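Local coordinates for putative cobalamin synthesis related protein (Corynebacterium diphtheriae, PDB 2NPN) that probably catalyses a methylation step in cobalamin biosynthesis as an S-adenosylmethionine-dependent precorrin-6A synthase (deacetylating), at residues R169-T174 with R180-M185; V145-A150 with A206-E211. All blocks are in the same frame, centred on the assembly; numbering follows the deposited sequence. Where two conformers were deposited one is given.

Contact 1. Residues R169-T174 with R180-M185. With SAM (S-adenosylmethionine), chain C.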
ATOM      1  N   ARG A 169      -4.713  -1.911 -15.109  1.00  9.70           N
ATOM      2  CA  ARG A 169      -4.800  -3.000 -16.082  1.00 10.38           C
ATOM      3  C   ARG A 169      -6.256  -3.456 -16.306  1.00  9.75           C
ATOM      4  O   ARG A 169      -6.655  -3.729 -17.447  1.00 10.25           O
ATOM      5  CB  ARG A 169      -3.910  -4.156 -15.611  1.00 11.46           C
ATOM      6  CG  ARG A 169      -3.964  -5.433 -16.399  1.00 13.14           C
ATOM      7  CD  ARG A 169      -3.021  -6.471 -15.772  1.00 15.67           C
ATOM      8  NE  ARG A 169      -2.844  -7.671 -16.602  1.00 20.75           N
ATOM      9  CZ  ARG A 169      -1.732  -8.024 -17.266  1.00 24.01           C
ATOM     10  NH1 ARG A 169      -0.610  -7.291 -17.236  1.00 27.08           N
ATOM     11  NH2 ARG A 169      -1.729  -9.143 -17.976  1.00 24.91           N
ATOM     12  N   ASN A 170      -7.042  -3.561 -15.230  1.00  7.59           N
ATOM     13  CA  ASN A 170      -8.432  -4.021 -15.330  1.00  7.34           C
ATOM     14  C   ASN A 170      -9.395  -2.931 -15.864  1.00  7.30           C
ATOM     15  O   ASN A 170     -10.509  -3.252 -16.273  1.00  7.45           O
ATOM     16  CB  ASN A 170      -9.002  -4.415 -13.934  1.00  7.24           C
ATOM     17  CG  ASN A 170      -8.354  -5.649 -13.322  1.00 10.12           C
ATOM     18  OD1 ASN A 170      -7.718  -6.455 -14.016  1.00 10.07           O
ATOM     19  ND2 ASN A 170      -8.544  -5.813 -11.997  1.00 10.15           N
ATOM     20  N   LEU A 171      -8.985  -1.662 -15.801  1.00  7.19           N
ATOM     21  CA  LEU A 171      -9.942  -0.546 -16.031  1.00  8.74           C
ATOM     22  C   LEU A 171     -10.619  -0.604 -17.414  1.00 10.17           C
ATOM     23  O   LEU A 171     -11.846  -0.429 -17.506  1.00  9.44           O
ATOM     24  CB  LEU A 171      -9.288   0.840 -15.803  1.00  8.45           C
ATOM     25  CG  LEU A 171     -10.291   2.010 -15.798  1.00  8.24           C
ATOM     26  CD1 LEU A 171     -11.427   1.852 -14.741  1.00  9.74           C
ATOM     27  CD2 LEU A 171      -9.570   3.344 -15.694  1.00  9.15           C
ATOM     28  N   PRO A 172      -9.831  -0.805 -18.484  1.00 11.80           N
ATOM     29  CA  PRO A 172     -10.483  -0.902 -19.800  1.00 12.52           C
ATOM     30  C   PRO A 172     -11.530  -2.001 -19.941  1.00 13.44           C
ATOM     31  O   PRO A 172     -12.434  -1.842 -20.774  1.00 15.61           O
ATOM     32  CB  PRO A 172      -9.321  -1.191 -20.748  1.00 13.79           C
ATOM     33  CG  PRO A 172      -8.119  -0.662 -20.095  1.00 14.26           C
ATOM     34  CD  PRO A 172      -8.361  -0.907 -18.610  1.00 12.56           C
ATOM     35  N   GLU A 173     -11.397  -3.104 -19.186  1.00 11.83           N
ATOM     36  CA  GLU A 173     -12.349  -4.212 -19.210  1.00 12.91           C
ATOM     37  C   GLU A 173     -13.488  -4.074 -18.191  1.00 12.71           C
ATOM     38  O   GLU A 173     -14.387  -4.916 -18.138  1.00 14.62           O
ATOM     39  CB  GLU A 173     -11.629  -5.565 -18.998  1.00 14.40           C
ATOM     40  CG  GLU A 173     -10.603  -5.934 -20.065  1.00 18.11           C
ATOM     41  CD  GLU A 173      -9.216  -5.320 -19.860  1.00 21.80           C
ATOM     42  OE1 GLU A 173      -8.997  -4.618 -18.845  1.00 22.15           O
ATOM     43  OE2 GLU A 173      -8.345  -5.555 -20.734  1.00 27.01           O
ATOM     44  N   THR A 174     -13.474  -2.999 -17.404  1.00 10.51           N
ATOM     45  CA  THR A 174     -14.473  -2.769 -16.378  1.00 10.15           C
ATOM     46  C   THR A 174     -15.793  -2.263 -16.994  1.00  9.36           C
ATOM     47  O   THR A 174     -15.772  -1.447 -17.909  1.00 10.32           O
ATOM     48  CB  THR A 174     -13.933  -1.757 -15.349  1.00 11.19           C
ATOM     49  OG1 THR A 174     -12.688  -2.269 -14.834  1.00 10.68           O
ATOM     50  CG2 THR A 174     -14.940  -1.501 -14.181  1.00 10.18           C
ATOM     51  N   ARG A 180     -18.975   4.045 -13.154  1.00  9.49           N
ATOM     52  CA  ARG A 180     -19.729   5.178 -12.689  1.00  9.01           C
ATOM     53  C   ARG A 180     -19.174   5.736 -11.369  1.00  7.80           C
ATOM     54  O   ARG A 180     -19.392   6.914 -11.032  1.00  8.29           O
ATOM     55  CB  ARG A 180     -21.193   4.858 -12.522  1.00  9.27           C
ATOM     56  CG  ARG A 180     -21.902   4.700 -13.882  1.00 10.06           C
ATOM     57  CD  ARG A 180     -23.429   4.570 -13.695  1.00  9.29           C
ATOM     58  NE  ARG A 180     -24.022   5.750 -13.045  1.00  9.53           N
ATOM     59  CZ  ARG A 180     -24.311   6.891 -13.670  1.00 11.05           C
ATOM     60  NH1 ARG A 180     -24.103   7.044 -14.970  1.00 11.04           N
ATOM     61  NH2 ARG A 180     -24.838   7.907 -12.989  1.00 13.14           N
ATOM     62  N   ASN A 181     -18.501   4.857 -10.621  1.00  7.91           N
ATOM     63  CA  ASN A 181     -17.876   5.254  -9.339  1.00  8.19           C
ATOM     64  C   ASN A 181     -16.806   4.229  -9.035  1.00  7.98           C
ATOM     65  O   ASN A 181     -17.087   3.166  -8.451  1.00  8.73           O
ATOM     66  CB  ASN A 181     -18.929   5.295  -8.285  1.00  7.88           C
ATOM     67  CG  ASN A 181     -18.403   5.825  -6.991  1.00  8.54           C
ATOM     68  OD1 ASN A 181     -17.917   6.953  -6.983  1.00  9.49           O
ATOM     69  ND2 ASN A 181     -18.555   5.084  -5.894  1.00  7.11           N
ATOM     70  N   CYS A 182     -15.602   4.519  -9.479  0.50  7.49           N
ATOM     71  CA  CYS A 182     -14.553   3.566  -9.299  0.50  8.09           C
ATOM     72  C   CYS A 182     -13.290   4.240  -8.822  0.50  7.84           C
ATOM     73  O   CYS A 182     -13.095   5.436  -8.978  0.50  6.73           O
ATOM     74  CB  CYS A 182     -14.332   2.798 -10.582  0.50  8.25           C
ATOM     75  SG  CYS A 182     -13.749   3.760 -11.958  0.50  9.36           S
ATOM     76  N   VAL A 183     -12.500   3.452  -8.124  1.00  6.98           N
ATOM     77  CA  VAL A 183     -11.175   3.854  -7.630  1.00  7.09           C
ATOM     78  C   VAL A 183     -10.131   3.013  -8.357  1.00  7.55           C
ATOM     79  O   VAL A 183     -10.285   1.784  -8.472  1.00  8.13           O
ATOM     80  CB  VAL A 183     -11.057   3.616  -6.130  1.00  7.98           C
ATOM     81  CG1 VAL A 183      -9.611   3.945  -5.645  1.00  9.25           C
ATOM     82  CG2 VAL A 183     -12.103   4.436  -5.384  1.00  9.43           C
ATOM     83  N   VAL A 184      -9.078   3.641  -8.866  1.00  7.00           N
ATOM     84  CA  VAL A 184      -8.064   2.972  -9.654  1.00  6.88           C
ATOM     85  C   VAL A 184      -6.689   3.082  -8.961  1.00  8.06           C
ATOM     86  O   VAL A 184      -6.255   4.177  -8.595  1.00  8.53           O
ATOM     87  CB  VAL A 184      -7.963   3.506 -11.059  1.00  8.25           C
ATOM     88  CG1 VAL A 184      -6.974   2.719 -11.890  1.00  9.87           C
ATOM     89  CG2 VAL A 184      -9.343   3.573 -11.733  1.00  8.55           C
HETATM   90  N   MSE A 185      -6.105   1.923  -8.737  1.00  8.31           N
HETATM   91  CA  MSE A 185      -4.786   1.782  -8.151  1.00  9.30           C
HETATM   92  C   MSE A 185      -3.872   1.043  -9.129  1.00  8.81           C
HETATM   93  O   MSE A 185      -4.313   0.444 -10.111  1.00  8.27           O
HETATM   94  CB  MSE A 185      -4.877   1.013  -6.809  1.00  9.48           C
HETATM   95  CG  MSE A 185      -5.842   1.678  -5.871  1.00 12.57           C
HETATM   96 SE   MSE A 185      -6.128   0.742  -4.163  0.80 15.35          SE
HETATM   97  CE  MSE A 185      -4.511   1.314  -3.304  1.00 18.82           C
TER
HETATM   98  N   SAM C4633      -1.756  -1.656   0.902  1.00 17.52           N
HETATM   99  CA  SAM C4633      -1.704  -0.334   0.208  1.00 18.83           C
HETATM  100  C   SAM C4633      -2.820   0.583   0.675  1.00 19.86           C
HETATM  101  O   SAM C4633      -2.899   1.744   0.190  1.00 19.69           O
HETATM  102  OXT SAM C4633      -3.605   0.187   1.559  1.00 17.81           O
HETATM  103  CB  SAM C4633      -1.747  -0.524  -1.319  1.00 19.48           C
HETATM  104  CG  SAM C4633      -0.506  -1.206  -1.897  1.00 21.23           C
HETATM  105  SD  SAM C4633      -0.445  -1.343  -3.717  1.00 21.18           S
HETATM  106  CE  SAM C4633       1.091  -2.309  -3.800  1.00 26.19           C
HETATM  107  C5' SAM C4633       0.304   0.190  -4.369  1.00 19.82           C
HETATM  108  C4' SAM C4633      -0.707   1.181  -4.971  1.00 20.23           C
HETATM  109  O4' SAM C4633      -1.312   1.892  -3.942  1.00 17.17           O
HETATM  110  C3' SAM C4633      -0.107   2.262  -5.871  1.00 18.57           C
HETATM  111  O3' SAM C4633       0.100   1.813  -7.187  1.00 19.10           O
HETATM  112  C2' SAM C4633      -1.109   3.381  -5.789  1.00 17.92           C
HETATM  113  O2' SAM C4633      -2.255   3.051  -6.554  1.00 18.25           O
HETATM  114  C1' SAM C4633      -1.442   3.266  -4.316  1.00 17.26           C
HETATM  115  N9  SAM C4633      -0.592   4.124  -3.461  1.00 15.64           N
HETATM  116  C8  SAM C4633       0.164   3.684  -2.387  1.00 17.47           C
HETATM  117  N7  SAM C4633       0.745   4.720  -1.775  1.00 17.97           N
HETATM  118  C5  SAM C4633       0.328   5.850  -2.420  1.00 15.25           C
HETATM  119  C6  SAM C4633       0.550   7.200  -2.192  1.00 16.12           C
HETATM  120  N6  SAM C4633       1.336   7.641  -1.176  1.00 18.57           N
HETATM  121  N1  SAM C4633      -0.042   8.131  -3.038  1.00 16.12           N
HETATM  122  C2  SAM C4633      -0.897   7.708  -4.037  1.00 15.70           C
HETATM  123  N3  SAM C4633      -1.126   6.378  -4.263  1.00 16.18           N
HETATM  124  C4  SAM C4633      -0.548   5.453  -3.458  1.00 13.74           C
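L171 lies on C182 and V184, and between the two segments only aliphatic groups and a thiol meet; the nearby flat group is the side chain of Y245 on strand 243-249, which touches both L171 and V184. L171 covers one face of strand 181-185, the face to which C182 and V184 direct their side chains. V183 points to the other face, which helix 144-152 covers, while strand 164-167 runs parallel along one edge and strand 243-249 antiparallel along the other.

L171 points its isopropyl fork at the strand, CG being opposite the backbone N (chi1 -170°). Its CD2 comes within 4.0 Å of V184 CG2, and CD1 stands just as near that methyl, so V184 CG2 fits against both prongs; the two side chains cross at about a right angle. L171 CD1 also approaches C182 SG at 4.1 Å, but C182 was deposited in two conformers and this contact is less certain. A191 also touches L171.

The short 3-10 segment 171-173 carries L171 and is closed by two bonds: T174 N bonds to L171 O (3.0 Å), and T174 OG1 donates to N170 O over 2.8 Å, from well above the carbonyl plane. Where the strand ends, selenomethionine M185 is bent at chi3 (78°), placing CE 3.3 Å from SAM O4', while M185 CB lies 3.3 Å from SAM O2'.

The short link between the neighbouring parallel strands 164-167 and 181-185 thus crosses one face of the mixed sheet, which meets the SAM ribose at a strand end, consistent with the C-terminal domain of tetrapyrrole methylases.

Contact 2. Residues V145-A150 with A206-E211. With SAM (S-adenosylmethionine), chain C.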
ATOM      1  N   VAL A 145      -6.406   5.026  -0.699  1.00  8.71           N
ATOM      2  CA  VAL A 145      -7.781   5.426  -1.077  1.00  9.06           C
ATOM      3  C   VAL A 145      -8.386   6.379  -0.054  1.00  8.61           C
ATOM      4  O   VAL A 145      -9.031   7.387  -0.388  1.00  8.97           O
ATOM      5  CB  VAL A 145      -8.697   4.174  -1.210  1.00  9.70           C
ATOM      6  CG1 VAL A 145     -10.105   4.574  -1.617  1.00 11.71           C
ATOM      7  CG2 VAL A 145      -8.102   3.147  -2.194  1.00  9.60           C
ATOM      8  N   GLN A 146      -8.227   6.043   1.216  1.00  7.63           N
ATOM      9  CA  GLN A 146      -8.782   6.906   2.284  1.00  8.62           C
ATOM     10  C   GLN A 146      -8.080   8.245   2.342  1.00  7.60           C
ATOM     11  O   GLN A 146      -8.701   9.276   2.656  1.00  8.58           O
ATOM     12  CB  GLN A 146      -8.659   6.176   3.618  1.00  8.93           C
ATOM     13  CG  GLN A 146      -9.642   5.079   3.778  1.00 10.40           C
ATOM     14  CD  GLN A 146      -9.291   4.234   4.998  1.00 12.83           C
ATOM     15  OE1 GLN A 146      -9.905   4.373   6.057  1.00 16.69           O
ATOM     16  NE2 GLN A 146      -8.312   3.368   4.860  1.00 14.06           N
ATOM     17  N   VAL A 147      -6.773   8.267   2.065  1.00  6.82           N
ATOM     18  CA  VAL A 147      -6.037   9.548   2.032  1.00  7.49           C
ATOM     19  C   VAL A 147      -6.508  10.368   0.811  1.00  7.11           C
ATOM     20  O   VAL A 147      -6.691  11.562   0.929  1.00  8.18           O
ATOM     21  CB  VAL A 147      -4.520   9.365   2.070  1.00  8.36           C
ATOM     22  CG1 VAL A 147      -3.845  10.719   2.112  1.00  7.02           C
ATOM     23  CG2 VAL A 147      -4.115   8.545   3.346  1.00  9.33           C
ATOM     24  N   LEU A 148      -6.719   9.737  -0.339  1.00  7.22           N
ATOM     25  CA  LEU A 148      -7.194  10.463  -1.515  1.00  7.22           C
ATOM     26  C   LEU A 148      -8.527  11.171  -1.207  1.00  6.06           C
ATOM     27  O   LEU A 148      -8.718  12.365  -1.482  1.00  7.13           O
ATOM     28  CB  LEU A 148      -7.391   9.489  -2.696  1.00  6.00           C
ATOM     29  CG  LEU A 148      -7.959  10.186  -3.948  1.00  5.89           C
ATOM     30  CD1 LEU A 148      -6.894  10.948  -4.748  1.00  7.82           C
ATOM     31  CD2 LEU A 148      -8.624   9.141  -4.877  1.00  7.77           C
ATOM     32  N   THR A 149      -9.482  10.414  -0.657  1.00  5.94           N
ATOM     33  CA  THR A 149     -10.820  10.982  -0.443  1.00  7.37           C
ATOM     34  C   THR A 149     -10.732  12.034   0.669  1.00  6.99           C
ATOM     35  O   THR A 149     -11.408  13.066   0.598  1.00  8.16           O
ATOM     36  CB  THR A 149     -11.859   9.907  -0.170  1.00  8.06           C
ATOM     37  OG1 THR A 149     -11.425   9.061   0.890  1.00  8.58           O
ATOM     38  CG2 THR A 149     -12.063   9.071  -1.431  1.00  6.49           C
ATOM     39  N   ALA A 150      -9.916  11.820   1.694  1.00  6.07           N
ATOM     40  CA  ALA A 150      -9.835  12.783   2.788  1.00  5.94           C
ATOM     41  C   ALA A 150      -9.166  14.091   2.314  1.00  5.75           C
ATOM     42  O   ALA A 150      -9.634  15.185   2.606  1.00  5.87           O
ATOM     43  CB  ALA A 150      -9.101  12.203   4.022  1.00  5.46           C
ATOM     44  N   ALA A 206      -1.026  11.974  -6.138  1.00  6.70           N
ATOM     45  CA  ALA A 206       0.242  11.267  -6.116  1.00  6.62           C
ATOM     46  C   ALA A 206       1.006  11.625  -4.868  1.00  7.68           C
ATOM     47  O   ALA A 206       0.872  12.717  -4.340  1.00  6.61           O
ATOM     48  CB  ALA A 206       1.059  11.569  -7.359  1.00  8.35           C
ATOM     49  N   PHE A 207       1.781  10.660  -4.369  1.00  7.13           N
ATOM     50  CA  PHE A 207       2.598  10.853  -3.173  1.00  6.98           C
ATOM     51  C   PHE A 207       1.713  11.338  -2.021  1.00  7.37           C
ATOM     52  O   PHE A 207       2.121  12.186  -1.215  1.00  8.23           O
ATOM     53  CB  PHE A 207       3.733  11.854  -3.464  1.00  8.50           C
ATOM     54  CG  PHE A 207       4.537  11.532  -4.710  1.00  8.55           C
ATOM     55  CD1 PHE A 207       5.322  10.374  -4.762  1.00 11.56           C
ATOM     56  CD2 PHE A 207       4.539  12.379  -5.782  1.00 10.60           C
ATOM     57  CE1 PHE A 207       6.093  10.064  -5.875  1.00 11.12           C
ATOM     58  CE2 PHE A 207       5.319  12.082  -6.937  1.00 10.95           C
ATOM     59  CZ  PHE A 207       6.073  10.922  -6.966  1.00 10.18           C
ATOM     60  N   LEU A 208       0.517  10.766  -1.939  1.00  7.41           N
ATOM     61  CA  LEU A 208      -0.459  11.159  -0.943  1.00  7.83           C
ATOM     62  C   LEU A 208       0.069  10.989   0.468  1.00  8.48           C
ATOM     63  O   LEU A 208       0.743   9.990   0.756  1.00  8.98           O
ATOM     64  CB  LEU A 208      -1.728  10.308  -1.066  1.00  8.21           C
ATOM     65  CG  LEU A 208      -2.541  10.571  -2.303  1.00  7.60           C
ATOM     66  CD1 LEU A 208      -3.479   9.412  -2.552  1.00 10.46           C
ATOM     67  CD2 LEU A 208      -3.323  11.877  -2.200  1.00  9.04           C
ATOM     68  N   GLY A 209      -0.235  11.970   1.330  1.00  9.59           N
ATOM     69  CA  GLY A 209       0.161  11.934   2.727  1.00 10.41           C
ATOM     70  C   GLY A 209       1.496  12.616   2.987  1.00 11.84           C
ATOM     71  O   GLY A 209       1.748  13.050   4.131  1.00 15.98           O
ATOM     72  N   THR A 210       2.351  12.685   1.964  1.00 11.40           N
ATOM     73  CA  THR A 210       3.746  13.123   2.052  1.00 11.88           C
ATOM     74  C   THR A 210       3.848  14.614   1.786  1.00 11.80           C
ATOM     75  O   THR A 210       2.917  15.262   1.313  1.00 11.47           O
ATOM     76  CB  THR A 210       4.675  12.399   1.024  1.00 12.13           C
ATOM     77  OG1 THR A 210       4.491  12.986  -0.255  1.00 13.95           O
ATOM     78  CG2 THR A 210       4.462  10.872   0.972  1.00 15.03           C
ATOM     79  N   GLU A 211       5.030  15.158   2.087  1.00 12.05           N
ATOM     80  CA  GLU A 211       5.342  16.545   1.772  1.00 12.63           C
ATOM     81  C   GLU A 211       5.425  16.820   0.260  1.00 12.22           C
ATOM     82  O   GLU A 211       5.452  17.978  -0.154  1.00 13.79           O
ATOM     83  CB  GLU A 211       6.664  16.931   2.441  1.00 13.16           C
ATOM     84  CG  GLU A 211       6.576  16.990   3.963  1.00 14.99           C
ATOM     85  CD  GLU A 211       7.878  17.419   4.622  0.10 13.51           C
ATOM     86  OE1 GLU A 211       8.944  16.856   4.284  0.10 13.95           O
ATOM     87  OE2 GLU A 211       7.834  18.318   5.490  0.10 14.45           O
TER
HETATM   88  N   SAM C4633      -1.756  -1.656   0.902  1.00 17.52           N
HETATM   89  CA  SAM C4633      -1.704  -0.334   0.208  1.00 18.83           C
HETATM   90  C   SAM C4633      -2.820   0.583   0.675  1.00 19.86           C
HETATM   91  O   SAM C4633      -2.899   1.744   0.190  1.00 19.69           O
HETATM   92  OXT SAM C4633      -3.605   0.187   1.559  1.00 17.81           O
HETATM   93  CB  SAM C4633      -1.747  -0.524  -1.319  1.00 19.48           C
HETATM   94  CG  SAM C4633      -0.506  -1.206  -1.897  1.00 21.23           C
HETATM   95  SD  SAM C4633      -0.445  -1.343  -3.717  1.00 21.18           S
HETATM   96  CE  SAM C4633       1.091  -2.309  -3.800  1.00 26.19           C
HETATM   97  C5' SAM C4633       0.304   0.190  -4.369  1.00 19.82           C
HETATM   98  C4' SAM C4633      -0.707   1.181  -4.971  1.00 20.23           C
HETATM   99  O4' SAM C4633      -1.312   1.892  -3.942  1.00 17.17           O
HETATM  100  C3' SAM C4633      -0.107   2.262  -5.871  1.00 18.57           C
HETATM  101  O3' SAM C4633       0.100   1.813  -7.187  1.00 19.10           O
HETATM  102  C2' SAM C4633      -1.109   3.381  -5.789  1.00 17.92           C
HETATM  103  O2' SAM C4633      -2.255   3.051  -6.554  1.00 18.25           O
HETATM  104  C1' SAM C4633      -1.442   3.266  -4.316  1.00 17.26           C
HETATM  105  N9  SAM C4633      -0.592   4.124  -3.461  1.00 15.64           N
HETATM  106  C8  SAM C4633       0.164   3.684  -2.387  1.00 17.47           C
HETATM  107  N7  SAM C4633       0.745   4.720  -1.775  1.00 17.97           N
HETATM  108  C5  SAM C4633       0.328   5.850  -2.420  1.00 15.25           C
HETATM  109  C6  SAM C4633       0.550   7.200  -2.192  1.00 16.12           C
HETATM  110  N6  SAM C4633       1.336   7.641  -1.176  1.00 18.57           N
HETATM  111  N1  SAM C4633      -0.042   8.131  -3.038  1.00 16.12           N
HETATM  112  C2  SAM C4633      -0.897   7.708  -4.037  1.00 15.70           C
HETATM  113  N3  SAM C4633      -1.126   6.378  -4.263  1.00 16.18           N
HETATM  114  C4  SAM C4633      -0.548   5.453  -3.458  1.00 13.74           C
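Apolar packing joins V147 and L148 to L208. The V147 and L208 side chains run alongside each other, pointing opposite ways, with V147 CG1 3.8 Å from L208 CB; the same methyl also borders the backbone N of G209. One residue on, L148 offers its CB to L208 CD1 at 3.9 Å. With CG opposite the carbonyl carbon (chi1 -69°), the L208 side chain lies between the helix and the adenine, where L208 CD1 reaches SAM C2 at 3.4 Å.

The hydrogen bonds to SAM in this contact use the backbone of L208. L208 N donates to SAM N1 over 2.9 Å (N-H...N 152°), and SAM N6 returns a weak bond to L208 O, so that a single residue reads both polar groups on this side of the adenine.

Turn bonds shape the loop: F207 to T210 form a type II turn, with glycine at its third position, and F207 O accepts from T210 N and from T210 OG1, the latter at 2.7 Å.

The turn leaves the end of strand 200-206 and precedes strand 214-217, facing helix 144-152, while the F207 ring packs edge-to-face with W240, just before strand 243-249.

In the fold
The centres of contacts 1 and 2 lie about 19 Å apart, and both belong to the half of the molecule built on the mixed sheet. Along the chain, helix 144-152 comes first, then both segments of contact 1, and finally the loop after strand 200-206 that completes contact 2. The two meet directly: V145 CG2 of the helix packs on V183 CG1 at 3.8 Å and on the selenium of M185 at 3.7 Å, on the sheet face opposite L171. SAM touches both, its ribose at contact 1 and its adenine at contact 2, so this sheet and its helix together form one wall of the cofactor pocket.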